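Local coordinates for chitinase (Paenibacillus sp. FPU-7, PDB 5GZT), which probably hydrolyses chitin and chitodextrins at internal beta-1,4 linkages between N-acetylglucosamine units, using two glycoside hydrolase family 18 domains, at residues L767-G772 / N792-R797; V851-W856 / D888-D893; L962-V967 / K1014-G1019; T969-G974 / A1020-G1025. All blocks are in the same frame, centred on the assembly; numbering follows the deposited sequence.

Contact 1 of 4, residues L767-G772 / N792-R797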
loop_
_atom_site.group_PDB
_atom_site.type_symbol
_atom_site.label_atom_id
_atom_site.label_comp_id
_atom_site.label_asym_id
_atom_site.label_seq_id
_atom_site.Cartn_x
_atom_site.Cartn_y
_atom_site.Cartn_z
ATOM N N LEU B 767 37.307 -4.399 -28.810
ATOM C CA LEU B 767 37.285 -5.640 -29.625
ATOM C C LEU B 767 36.251 -5.506 -30.715
ATOM O O LEU B 767 35.106 -5.193 -30.431
ATOM C CB LEU B 767 36.976 -6.822 -28.704
ATOM C CG LEU B 767 37.044 -8.193 -29.354
ATOM C CD1 LEU B 767 37.427 -9.291 -28.324
ATOM C CD2 LEU B 767 35.764 -8.537 -30.058
ATOM N N GLY B 768 36.666 -5.712 -31.974
ATOM C CA GLY B 768 35.770 -5.730 -33.066
ATOM C C GLY B 768 35.626 -7.103 -33.637
ATOM O O GLY B 768 36.646 -7.787 -33.860
ATOM N N TYR B 769 34.392 -7.531 -33.840
ATOM C CA TYR B 769 34.136 -8.705 -34.647
ATOM C C TYR B 769 34.336 -8.339 -36.112
ATOM O O TYR B 769 33.825 -7.311 -36.560
ATOM C CB TYR B 769 32.736 -9.234 -34.463
ATOM C CG TYR B 769 32.563 -10.213 -33.334
ATOM C CD1 TYR B 769 32.758 -11.567 -33.535
ATOM C CD2 TYR B 769 32.205 -9.791 -32.055
ATOM C CE1 TYR B 769 32.580 -12.474 -32.497
ATOM C CE2 TYR B 769 32.048 -10.688 -31.010
ATOM C CZ TYR B 769 32.230 -12.034 -31.225
ATOM O OH TYR B 769 32.096 -12.970 -30.210
ATOM N N VAL B 770 35.129 -9.132 -36.806
ATOM C CA VAL B 770 35.453 -8.973 -38.217
ATOM C C VAL B 770 34.890 -10.215 -38.981
ATOM O O VAL B 770 35.292 -11.335 -38.755
ATOM C CB VAL B 770 36.935 -8.817 -38.417
ATOM C CG1 VAL B 770 37.248 -8.792 -39.882
ATOM C CG2 VAL B 770 37.440 -7.520 -37.696
ATOM N N PRO B 771 33.864 -10.002 -39.817
ATOM C CA PRO B 771 33.184 -11.079 -40.477
ATOM C C PRO B 771 34.065 -11.637 -41.575
ATOM O O PRO B 771 34.626 -10.896 -42.388
ATOM C CB PRO B 771 31.952 -10.417 -41.029
ATOM C CG PRO B 771 32.259 -9.002 -41.153
ATOM C CD PRO B 771 33.240 -8.693 -40.062
ATOM N N GLY B 772 34.223 -12.964 -41.571
ATOM C CA GLY B 772 35.041 -13.646 -42.536
ATOM C C GLY B 772 34.412 -13.821 -43.937
ATOM O O GLY B 772 35.090 -14.256 -44.858
ATOM N N ASN B 792 37.971 -10.350 -33.115
ATOM C CA ASN B 792 37.502 -11.711 -33.238
ATOM C C ASN B 792 37.154 -12.039 -34.718
ATOM O O ASN B 792 36.350 -11.354 -35.301
ATOM C CB ASN B 792 36.219 -12.002 -32.415
ATOM C CG ASN B 792 36.478 -12.229 -30.921
ATOM O OD1 ASN B 792 37.613 -12.254 -30.457
ATOM N ND2 ASN B 792 35.407 -12.240 -30.153
ATOM N N TYR B 793 37.751 -13.062 -35.320
ATOM C CA TYR B 793 37.418 -13.469 -36.696
ATOM C C TYR B 793 36.278 -14.446 -36.668
ATOM O O TYR B 793 36.413 -15.514 -36.100
ATOM C CB TYR B 793 38.638 -14.097 -37.378
ATOM C CG TYR B 793 38.436 -14.423 -38.814
ATOM C CD1 TYR B 793 38.493 -13.428 -39.806
ATOM C CD2 TYR B 793 38.129 -15.720 -39.205
ATOM C CE1 TYR B 793 38.308 -13.739 -41.171
ATOM C CE2 TYR B 793 37.938 -16.049 -40.584
ATOM C CZ TYR B 793 38.030 -15.061 -41.548
ATOM O OH TYR B 793 37.872 -15.434 -42.846
ATOM N N ALA B 794 35.109 -14.041 -37.200
ATOM C CA ALA B 794 33.909 -14.843 -37.268
ATOM C C ALA B 794 33.832 -15.528 -38.661
ATOM O O ALA B 794 33.888 -14.821 -39.637
ATOM C CB ALA B 794 32.743 -13.897 -37.122
ATOM N N PHE B 795 33.843 -16.852 -38.806
ATOM C CA PHE B 795 34.002 -17.798 -37.719
ATOM C C PHE B 795 34.752 -18.994 -38.274
ATOM O O PHE B 795 34.839 -19.168 -39.489
ATOM C CB PHE B 795 32.706 -18.306 -37.205
ATOM C CG PHE B 795 31.804 -17.311 -36.534
ATOM C CD1 PHE B 795 31.958 -17.033 -35.197
ATOM C CD2 PHE B 795 30.635 -16.850 -37.185
ATOM C CE1 PHE B 795 31.089 -16.147 -34.540
ATOM C CE2 PHE B 795 29.753 -15.998 -36.534
ATOM C CZ PHE B 795 29.974 -15.631 -35.189
ATOM N N ALA B 796 35.310 -19.808 -37.364
ATOM C CA ALA B 796 35.625 -21.205 -37.631
ATOM C C ALA B 796 34.452 -22.060 -37.150
ATOM O O ALA B 796 33.622 -21.597 -36.382
ATOM C CB ALA B 796 36.899 -21.604 -36.951
ATOM N N ARG B 797 34.349 -23.265 -37.626
ATOM C CA ARG B 797 33.200 -24.141 -37.336
ATOM C C ARG B 797 33.704 -25.470 -36.947
ATOM O O ARG B 797 34.943 -25.699 -36.967
ATOM C CB ARG B 797 32.274 -24.256 -38.564
ATOM C CG ARG B 797 31.616 -22.910 -38.923
ATOM C CD ARG B 797 30.481 -22.755 -37.958
ATOM N NE ARG B 797 30.059 -21.404 -37.696
ATOM C CZ ARG B 797 28.986 -20.789 -38.196
ATOM N NH1 ARG B 797 28.266 -21.292 -39.192
ATOM N NH2 ARG B 797 28.673 -19.609 -37.726
#
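The carbonyl oxygen of A794 takes the amide of G772 at 2.7 Å (G772 N to A794 O). Three further backbone bonds pair the strands in parallel, G768 O with N792 N, V770 N with N792 O and V770 O with A794 N. These are neighbouring strands of the TIM barrel of the second family 18 domain. On the face carrying Y769 and N792, N792 CB sits over the tyrosine ring, 3.9 Å from its centroid and 24° off the normal, which meets the criterion for a CH-pi contact. The N792 amide stands nearly upright on that ring, the planes 82° apart, with ND2 3.4 Å from Y769 CZ. L767 lies over one face of the amide, L767 CD1 3.7 Å from N792 OD1 and CD2 nearest ND2. Y769 OH reaches beyond the pair to D893 OD2. A leucine in place of Y769 would probably open a gap over N792 CB and leave D893 OD2 without its hydroxyl partner. On the opposite face Y793, its CG anti to the backbone N (chi1 -175°), carries its ring to G772, where Y793 CE1 meets G772 CA at 3.5 Å; its OH bonds to D830 and N833. The peptide between A794 and F795 is cis, and A794 CB lies 3.4 Å above the centre of the F795 ring. Y769, braced by N792, thus presents its hydroxyl to an acid of the barrel interior.

Contact 2 of 4, residues V851-W856 / D888-D893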
loop_
_atom_site.group_PDB
_atom_site.type_symbol
_atom_site.label_atom_id
_atom_site.label_comp_id
_atom_site.label_asym_id
_atom_site.label_seq_id
_atom_site.Cartn_x
_atom_site.Cartn_y
_atom_site.Cartn_z
ATOM N N VAL B 851 40.552 -16.322 -33.084
ATOM C CA VAL B 851 39.560 -17.024 -33.897
ATOM C C VAL B 851 38.344 -17.327 -33.065
ATOM O O VAL B 851 38.479 -17.882 -31.987
ATOM C CB VAL B 851 40.169 -18.306 -34.563
ATOM C CG1 VAL B 851 40.743 -19.334 -33.552
ATOM C CG2 VAL B 851 39.121 -19.018 -35.364
ATOM N N SER B 852 37.156 -16.914 -33.541
ATOM C CA SER B 852 35.938 -17.274 -32.925
ATOM C C SER B 852 35.455 -18.554 -33.574
ATOM O O SER B 852 35.146 -18.560 -34.777
ATOM C CB SER B 852 34.865 -16.202 -33.090
ATOM O OG SER B 852 35.270 -15.033 -32.402
ATOM N N ILE B 853 35.260 -19.566 -32.748
ATOM C CA ILE B 853 34.686 -20.817 -33.150
ATOM C C ILE B 853 33.286 -20.863 -32.721
ATOM O O ILE B 853 32.987 -20.764 -31.529
ATOM C CB ILE B 853 35.447 -22.004 -32.462
ATOM C CG1 ILE B 853 36.955 -21.886 -32.762
ATOM C CG2 ILE B 853 34.965 -23.347 -33.001
ATOM C CD1 ILE B 853 37.867 -22.938 -32.106
ATOM N N GLY B 854 32.400 -21.038 -33.691
ATOM C CA GLY B 854 30.988 -21.208 -33.478
ATOM C C GLY B 854 30.163 -20.160 -34.127
ATOM O O GLY B 854 30.356 -19.851 -35.322
ATOM N N GLY B 855 29.296 -19.544 -33.304
ATOM C CA GLY B 855 28.353 -18.538 -33.780
ATOM C C GLY B 855 26.997 -19.149 -33.976
ATOM O O GLY B 855 26.729 -20.325 -33.604
ATOM N N TRP B 856 26.131 -18.364 -34.585
ATOM C CA TRP B 856 24.684 -18.660 -34.686
ATOM C C TRP B 856 24.498 -19.915 -35.533
ATOM O O TRP B 856 25.090 -20.036 -36.584
ATOM C CB TRP B 856 23.937 -17.492 -35.357
ATOM C CG TRP B 856 22.494 -17.857 -35.564
ATOM C CD1 TRP B 856 21.901 -18.284 -36.758
ATOM C CD2 TRP B 856 21.509 -18.013 -34.557
ATOM N NE1 TRP B 856 20.624 -18.663 -36.516
ATOM C CE2 TRP B 856 20.337 -18.495 -35.191
ATOM C CE3 TRP B 856 21.488 -17.774 -33.179
ATOM C CZ2 TRP B 856 19.130 -18.710 -34.498
ATOM C CZ3 TRP B 856 20.337 -17.990 -32.476
ATOM C CH2 TRP B 856 19.132 -18.454 -33.139
ATOM N N ASP B 888 46.108 -15.338 -32.095
ATOM C CA ASP B 888 46.690 -15.017 -30.778
ATOM C C ASP B 888 45.806 -15.530 -29.607
ATOM O O ASP B 888 46.123 -15.307 -28.417
ATOM C CB ASP B 888 46.840 -13.512 -30.640
ATOM C CG ASP B 888 47.677 -12.912 -31.763
ATOM O OD1 ASP B 888 48.667 -13.484 -32.059
ATOM O OD2 ASP B 888 47.273 -11.909 -32.382
ATOM N N GLY B 889 44.761 -16.270 -29.961
ATOM C CA GLY B 889 43.890 -16.868 -28.984
ATOM C C GLY B 889 42.660 -17.442 -29.606
ATOM O O GLY B 889 42.561 -17.506 -30.854
ATOM N N ILE B 890 41.822 -18.018 -28.768
ATOM C CA ILE B 890 40.589 -18.664 -29.181
ATOM C C ILE B 890 39.382 -18.056 -28.403
ATOM O O ILE B 890 39.386 -17.911 -27.169
ATOM C CB ILE B 890 40.685 -20.205 -28.926
ATOM C CG1 ILE B 890 41.650 -20.852 -29.895
ATOM C CG2 ILE B 890 39.332 -20.887 -29.113
ATOM C CD1 ILE B 890 42.112 -22.237 -29.444
ATOM N N ASP B 891 38.347 -17.711 -29.131
ATOM C CA ASP B 891 37.066 -17.373 -28.571
ATOM C C ASP B 891 36.041 -18.418 -28.946
ATOM O O ASP B 891 36.040 -18.869 -30.110
ATOM C CB ASP B 891 36.636 -16.039 -29.161
ATOM C CG ASP B 891 35.201 -15.649 -28.726
ATOM O OD1 ASP B 891 34.929 -15.391 -27.530
ATOM O OD2 ASP B 891 34.373 -15.567 -29.667
ATOM N N LEU B 892 35.261 -18.901 -27.994
ATOM C CA LEU B 892 34.202 -19.892 -28.275
ATOM C C LEU B 892 32.833 -19.258 -28.145
ATOM O O LEU B 892 32.517 -18.693 -27.095
ATOM C CB LEU B 892 34.284 -21.059 -27.300
ATOM C CG LEU B 892 35.550 -21.877 -27.239
ATOM C CD1 LEU B 892 35.400 -23.074 -26.308
ATOM C CD2 LEU B 892 35.971 -22.322 -28.619
ATOM N N ASP B 893 32.012 -19.404 -29.164
ATOM C CA ASP B 893 30.706 -18.787 -29.274
ATOM C C ASP B 893 29.700 -19.897 -29.474
ATOM O O ASP B 893 29.328 -20.173 -30.588
ATOM C CB ASP B 893 30.558 -17.722 -30.450
ATOM C CG ASP B 893 31.510 -16.499 -30.303
ATOM O OD1 ASP B 893 32.168 -16.451 -29.254
ATOM O OD2 ASP B 893 31.618 -15.545 -31.173
#
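S852 OG donates to D891 OD2 at 2.9 Å, reaching the anti side of the oxygen 23° out of the carboxylate plane; D891 CG lies anti to its backbone N (chi1 174°), which swings the carboxylate to the serine. Here the parallel strands are close, with I853 N to D891 O at 2.8 Å and G855 N to D893 O at 2.8 Å. G854 has to be glycine: its backbone angles would jam a CB against the preceding carbonyl, and that CB would also fall on D893 O. The apolar face is packed as well, I853 CD1 resting on I890 CG2 at 3.9 Å beneath helices 868-884 and 911-933. The start of the pairing is slacker, V851 N lying 3.2 Å from G889 O. Beyond G855 the chain leaves its partner, and exposed W856 turns to E895 and V904. D888, D891, D893 and E895 fit the DxxDxDxE signature of family 18, and S852 to G855 its SxGG motif. A hydrocarbon outer face is thereby set apart from an acidic inner one, where S852 steadies D891 and strand 765-771 holds D893.

Contact 3 of 4, residues L962-V967 / K1014-G1019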
loop_
_atom_site.group_PDB
_atom_site.type_symbol
_atom_site.label_atom_id
_atom_site.label_comp_id
_atom_site.label_asym_id
_atom_site.label_seq_id
_atom_site.Cartn_x
_atom_site.Cartn_y
_atom_site.Cartn_z
ATOM N N LEU B 962 38.997 -17.738 -18.346
ATOM C CA LEU B 962 38.728 -16.804 -19.384
ATOM C C LEU B 962 39.450 -15.492 -19.227
ATOM O O LEU B 962 39.575 -14.973 -18.119
ATOM C CB LEU B 962 37.229 -16.482 -19.474
ATOM C CG LEU B 962 36.398 -17.764 -19.820
ATOM C CD1 LEU B 962 34.937 -17.390 -19.833
ATOM C CD2 LEU B 962 36.790 -18.375 -21.123
ATOM N N ASP B 963 39.959 -14.916 -20.309
ATOM C CA ASP B 963 40.425 -13.560 -20.262
ATOM C C ASP B 963 39.257 -12.575 -20.095
ATOM O O ASP B 963 39.373 -11.605 -19.415
ATOM C CB ASP B 963 41.245 -13.244 -21.507
ATOM C CG ASP B 963 42.557 -13.972 -21.495
ATOM O OD1 ASP B 963 42.562 -15.165 -21.809
ATOM O OD2 ASP B 963 43.572 -13.395 -21.081
ATOM N N TYR B 964 38.126 -12.844 -20.723
ATOM C CA TYR B 964 36.933 -12.028 -20.570
ATOM C C TYR B 964 35.803 -12.814 -21.218
ATOM O O TYR B 964 36.062 -13.805 -22.002
ATOM C CB TYR B 964 37.105 -10.599 -21.228
ATOM C CG TYR B 964 37.811 -10.683 -22.584
ATOM C CD1 TYR B 964 37.102 -10.880 -23.726
ATOM C CD2 TYR B 964 39.160 -10.641 -22.696
ATOM C CE1 TYR B 964 37.737 -11.075 -24.943
ATOM C CE2 TYR B 964 39.782 -10.749 -23.928
ATOM C CZ TYR B 964 39.084 -10.979 -25.035
ATOM O OH TYR B 964 39.680 -11.179 -26.298
ATOM N N MET B 965 34.577 -12.348 -20.967
ATOM C CA MET B 965 33.335 -12.770 -21.646
ATOM C C MET B 965 32.867 -11.578 -22.449
ATOM O O MET B 965 32.712 -10.514 -21.847
ATOM C CB MET B 965 32.255 -13.119 -20.611
ATOM C CG MET B 965 32.721 -14.182 -19.647
ATOM S SD MET B 965 31.385 -14.435 -18.486
ATOM C CE MET B 965 32.175 -15.629 -17.433
ATOM N N SER B 966 32.651 -11.724 -23.756
ATOM C CA SER B 966 32.113 -10.666 -24.597
ATOM C C SER B 966 30.611 -10.802 -24.509
ATOM O O SER B 966 30.043 -11.765 -25.085
ATOM C CB SER B 966 32.624 -10.796 -26.038
ATOM O OG SER B 966 34.022 -10.517 -26.127
ATOM N N VAL B 967 29.949 -9.974 -23.654
ATOM C CA VAL B 967 28.567 -10.192 -23.377
ATOM C C VAL B 967 27.758 -9.448 -24.466
ATOM O O VAL B 967 27.962 -8.230 -24.756
ATOM C CB VAL B 967 28.130 -9.673 -21.982
ATOM C CG1 VAL B 967 26.674 -10.078 -21.638
ATOM C CG2 VAL B 967 29.075 -10.197 -20.941
ATOM N N LYS B 1014 36.366 -9.223 -16.047
ATOM C CA LYS B 1014 36.205 -10.311 -17.035
ATOM C C LYS B 1014 34.967 -10.137 -17.857
ATOM O O LYS B 1014 34.534 -11.049 -18.525
ATOM C CB LYS B 1014 36.308 -11.658 -16.283
ATOM C CG LYS B 1014 37.784 -11.804 -16.020
ATOM C CD LYS B 1014 38.219 -13.111 -15.673
ATOM C CE LYS B 1014 39.741 -13.138 -15.587
ATOM N NZ LYS B 1014 39.971 -14.549 -15.218
ATOM N N LEU B 1015 34.445 -8.916 -17.840
ATOM C CA LEU B 1015 33.265 -8.586 -18.610
ATOM C C LEU B 1015 33.546 -7.540 -19.680
ATOM O O LEU B 1015 34.244 -6.584 -19.451
ATOM C CB LEU B 1015 32.121 -8.078 -17.713
ATOM C CG LEU B 1015 31.569 -9.123 -16.722
ATOM C CD1 LEU B 1015 30.572 -8.477 -15.723
ATOM C CD2 LEU B 1015 30.919 -10.246 -17.466
ATOM N N VAL B 1016 32.950 -7.742 -20.830
ATOM C CA VAL B 1016 33.096 -6.845 -21.928
ATOM C C VAL B 1016 31.684 -6.463 -22.375
ATOM O O VAL B 1016 30.868 -7.351 -22.659
ATOM C CB VAL B 1016 33.908 -7.469 -23.096
ATOM C CG1 VAL B 1016 33.969 -6.487 -24.276
ATOM C CG2 VAL B 1016 35.327 -7.729 -22.630
ATOM N N ILE B 1017 31.429 -5.147 -22.480
ATOM C CA ILE B 1017 30.082 -4.670 -22.864
ATOM C C ILE B 1017 29.990 -4.626 -24.388
ATOM O O ILE B 1017 30.952 -4.332 -25.068
ATOM C CB ILE B 1017 29.765 -3.283 -22.264
ATOM C CG1 ILE B 1017 28.318 -2.895 -22.536
ATOM C CG2 ILE B 1017 30.748 -2.256 -22.828
ATOM C CD1 ILE B 1017 27.819 -1.599 -21.796
ATOM N N GLY B 1018 28.811 -4.991 -24.904
ATOM C CA GLY B 1018 28.615 -5.229 -26.317
ATOM C C GLY B 1018 27.776 -4.098 -26.974
ATOM O O GLY B 1018 26.701 -3.708 -26.457
ATOM N N GLY B 1019 28.308 -3.578 -28.055
ATOM C CA GLY B 1019 27.584 -2.686 -28.969
ATOM C C GLY B 1019 27.184 -3.416 -30.274
ATOM O O GLY B 1019 27.932 -4.319 -30.788
#
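V1016 lays its CG2 branch against the root of the Y964 side chain, 3.7 Å from Y964 CB and 3.8 Å from Y964 CD1, the two side chains crossing at a slant. They belong to strands 964-967 and 1015-1020, parallel neighbours in the TIM barrel of this family 18 domain, with helix 998-1007 between them in sequence. Y964 CG stands between its backbone N and carbonyl carbon (chi1 42°), and the tyrosine leads away to a hydrogen bond between its OH and E938. On the other face of the sheet, V967 CG2 touches L1015 CD2 at 3.9 Å and M965 lies near the same leucine; helix 998-1007 covers this side through L1002 and Y1005. The N-terminal end of the pair is closed by K1014. Its extended chain runs past D963 O, with CE 3.1 Å from L962 O, and its NZ donates to L962 O at 3.0 Å, close to the carbonyl direction, and also to H959 O. An alanine at K1014 would probably leave L962 O and H959 O without their ammonium partner and open a gap beside the L962-D963 backbone. Backbone bonds continue toward the C-terminal ends from M965 N to K1014 O. The last sound one, V967 N to V1016 O, measures 3.0 Å.

Contact 4 of 4, residues T969-G974 / A1020-G1025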
loop_
_atom_site.group_PDB
_atom_site.type_symbol
_atom_site.label_atom_id
_atom_site.label_comp_id
_atom_site.label_asym_id
_atom_site.label_seq_id
_atom_site.Cartn_x
_atom_site.Cartn_y
_atom_site.Cartn_z
ATOM N N THR B 969 25.141 -7.683 -25.197
ATOM C CA THR B 969 24.208 -6.763 -24.529
ATOM C C THR B 969 23.444 -6.050 -25.676
ATOM O O THR B 969 23.630 -4.828 -25.971
ATOM C CB THR B 969 25.015 -5.793 -23.632
ATOM O OG1 THR B 969 26.127 -5.296 -24.378
ATOM C CG2 THR B 969 25.480 -6.506 -22.353
ATOM N N TYR B 970 22.673 -6.870 -26.392
ATOM C CA TYR B 970 21.911 -6.454 -27.580
ATOM C C TYR B 970 20.945 -7.559 -27.985
ATOM O O TYR B 970 20.858 -8.554 -27.278
ATOM C CB TYR B 970 22.798 -5.901 -28.673
ATOM C CG TYR B 970 23.944 -6.792 -29.107
ATOM C CD1 TYR B 970 23.711 -8.022 -29.760
ATOM C CD2 TYR B 970 25.240 -6.392 -28.937
ATOM C CE1 TYR B 970 24.782 -8.818 -30.212
ATOM C CE2 TYR B 970 26.299 -7.193 -29.340
ATOM C CZ TYR B 970 26.069 -8.383 -29.960
ATOM O OH TYR B 970 27.144 -9.059 -30.330
ATOM N N ASP B 971 20.123 -7.371 -29.020
ATOM C CA ASP B 971 19.056 -8.324 -29.371
ATOM C C ASP B 971 18.102 -8.629 -28.261
ATOM O O ASP B 971 17.521 -9.730 -28.221
ATOM C CB ASP B 971 19.620 -9.677 -29.827
ATOM C CG ASP B 971 20.528 -9.592 -31.025
ATOM O OD1 ASP B 971 20.319 -8.755 -31.911
ATOM O OD2 ASP B 971 21.513 -10.394 -31.092
ATOM N N TYR B 972 17.894 -7.679 -27.349
ATOM C CA TYR B 972 16.972 -7.891 -26.253
ATOM C C TYR B 972 15.480 -8.052 -26.666
ATOM O O TYR B 972 14.699 -8.701 -25.972
ATOM C CB TYR B 972 17.049 -6.726 -25.265
ATOM C CG TYR B 972 18.414 -6.410 -24.644
ATOM C CD1 TYR B 972 19.270 -7.398 -24.205
ATOM C CD2 TYR B 972 18.736 -5.083 -24.334
ATOM C CE1 TYR B 972 20.483 -7.073 -23.636
ATOM C CE2 TYR B 972 19.920 -4.748 -23.747
ATOM C CZ TYR B 972 20.782 -5.780 -23.353
ATOM O OH TYR B 972 21.970 -5.452 -22.772
ATOM N N HIS B 973 15.114 -7.337 -27.719
ATOM C CA HIS B 973 13.757 -7.276 -28.211
ATOM C C HIS B 973 13.844 -7.211 -29.719
ATOM O O HIS B 973 14.884 -6.774 -30.273
ATOM C CB HIS B 973 13.069 -6.048 -27.646
ATOM C CG HIS B 973 12.879 -6.129 -26.186
ATOM N ND1 HIS B 973 12.140 -7.127 -25.588
ATOM C CD2 HIS B 973 13.403 -5.398 -25.184
ATOM C CE1 HIS B 973 12.124 -6.943 -24.280
ATOM N NE2 HIS B 973 12.892 -5.900 -24.007
ATOM N N GLY B 974 12.771 -7.679 -30.374
ATOM C CA GLY B 974 12.672 -7.560 -31.869
ATOM C C GLY B 974 11.377 -8.186 -32.416
ATOM O O GLY B 974 10.423 -8.350 -31.667
ATOM N N ALA B 1020 26.035 -3.003 -30.848
ATOM C CA ALA B 1020 25.506 -3.620 -32.078
ATOM C C ALA B 1020 25.500 -2.550 -33.161
ATOM O O ALA B 1020 24.876 -1.482 -32.985
ATOM C CB ALA B 1020 24.101 -4.065 -31.848
ATOM N N PHE B 1021 26.091 -2.852 -34.304
ATOM C CA PHE B 1021 26.096 -1.912 -35.436
ATOM C C PHE B 1021 24.915 -2.180 -36.418
ATOM O O PHE B 1021 25.030 -1.965 -37.627
ATOM C CB PHE B 1021 27.402 -1.989 -36.175
ATOM C CG PHE B 1021 28.585 -1.377 -35.457
ATOM C CD1 PHE B 1021 28.548 -0.949 -34.118
ATOM C CD2 PHE B 1021 29.779 -1.262 -36.134
ATOM C CE1 PHE B 1021 29.694 -0.450 -33.515
ATOM C CE2 PHE B 1021 30.908 -0.717 -35.531
ATOM C CZ PHE B 1021 30.849 -0.302 -34.226
ATOM N N TYR B 1022 23.827 -2.702 -35.900
ATOM C CA TYR B 1022 22.641 -2.980 -36.695
ATOM C C TYR B 1022 21.456 -2.699 -35.821
ATOM O O TYR B 1022 21.552 -2.733 -34.566
ATOM C CB TYR B 1022 22.569 -4.441 -37.206
ATOM C CG TYR B 1022 22.556 -5.499 -36.102
ATOM C CD1 TYR B 1022 23.771 -6.001 -35.541
ATOM C CD2 TYR B 1022 21.376 -5.997 -35.609
ATOM C CE1 TYR B 1022 23.776 -6.951 -34.517
ATOM C CE2 TYR B 1022 21.374 -6.950 -34.580
ATOM C CZ TYR B 1022 22.578 -7.417 -34.040
ATOM O OH TYR B 1022 22.501 -8.355 -33.039
ATOM N N ALA B 1023 20.302 -2.566 -36.481
ATOM C CA ALA B 1023 19.033 -2.312 -35.805
ATOM C C ALA B 1023 18.073 -3.451 -35.783
ATOM O O ALA B 1023 18.192 -4.424 -36.509
ATOM C CB ALA B 1023 18.361 -1.128 -36.468
ATOM N N ARG B 1024 17.079 -3.306 -34.932
ATOM C CA ARG B 1024 15.847 -4.117 -34.982
ATOM C C ARG B 1024 14.685 -3.152 -34.938
ATOM O O ARG B 1024 14.880 -1.962 -34.761
ATOM C CB ARG B 1024 15.778 -5.126 -33.846
ATOM C CG ARG B 1024 16.834 -6.231 -33.991
ATOM C CD ARG B 1024 16.733 -7.249 -32.856
ATOM N NE ARG B 1024 17.786 -8.240 -33.017
ATOM C CZ ARG B 1024 17.781 -9.228 -33.927
ATOM N NH1 ARG B 1024 16.728 -9.471 -34.707
ATOM N NH2 ARG B 1024 18.835 -10.021 -34.032
ATOM N N GLY B 1025 13.483 -3.629 -35.193
ATOM C CA GLY B 1025 12.365 -2.690 -35.396
ATOM C C GLY B 1025 11.015 -3.370 -35.561
ATOM O O GLY B 1025 10.951 -4.593 -35.524
#
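Y970, the first residue of 969-974 to meet the other segment, sets its ring obliquely against A1020, with Y970 CG 3.9 Å from A1020 CB. Its CG lies between the backbone N and the carbonyl carbon (chi1 54°), which turns the ring toward that methyl and brings CD1 to 3.5 Å from Y1022 OH. Y970 and Y1022 cross at about a right angle, and M1112 and W1114 of strand 1110-1114 also touch the Y970 side chain. D971 follows, and its OD1 gathers the polar bonds of the contact. Y1022 OH donates to D971 OD1 at 2.5 Å, a length so short that its exact value is doubtful, with the oxygen at the edge of the phenol. R1024 grips the same atom side-on, R1024 NE to D971 OD1 at 2.8 Å and R1024 NH2 to D971 OD1 at 2.9 Å. OD1 lies only 2° out of the guanidinium plane, yet both nitrogens approach from above one face of the carboxylate, so the two flat groups stand 73° apart. Y970 and D971 fall in a sequence consistent with the family 18 motif that follows the sixth barrel strand, and R1024 opens a small antiparallel sheet, consistent with the alpha+beta insertion of such chitinases; the salt bridge therefore ties the barrel rim to that insertion. H973 contributes its backbone: H973 O lies 3.2 Å from R1024 CD, while its imidazole bonds to E977 and D995. At G974 a CB would come tight against R1024 CD, and the existing G974 CA stays 4.2 Å from it.

All four contacts lie in the second family 18 domain. Contacts 1, 2 and 3 are buried pairings of parallel barrel strands, whereas contact 4 is partly buried and joins loops at the rim to the antiparallel sheet beside them. Contacts 1 and 2, centres 7 Å apart, are joined by Y769 OH to D893 OD2 inside the barrel and by R797 NE to G854 O between adjacent strands. Contact 3 meets contact 1 through L767 and Y964. Contact 4 follows both strands of contact 3 along the sequence. Side-chain chemistry shifts from a tyrosine-asparagine face and inner acids, through aliphatic packing and a lysine bound to backbone carbonyls in contact 3, to a salt bridge at the rim.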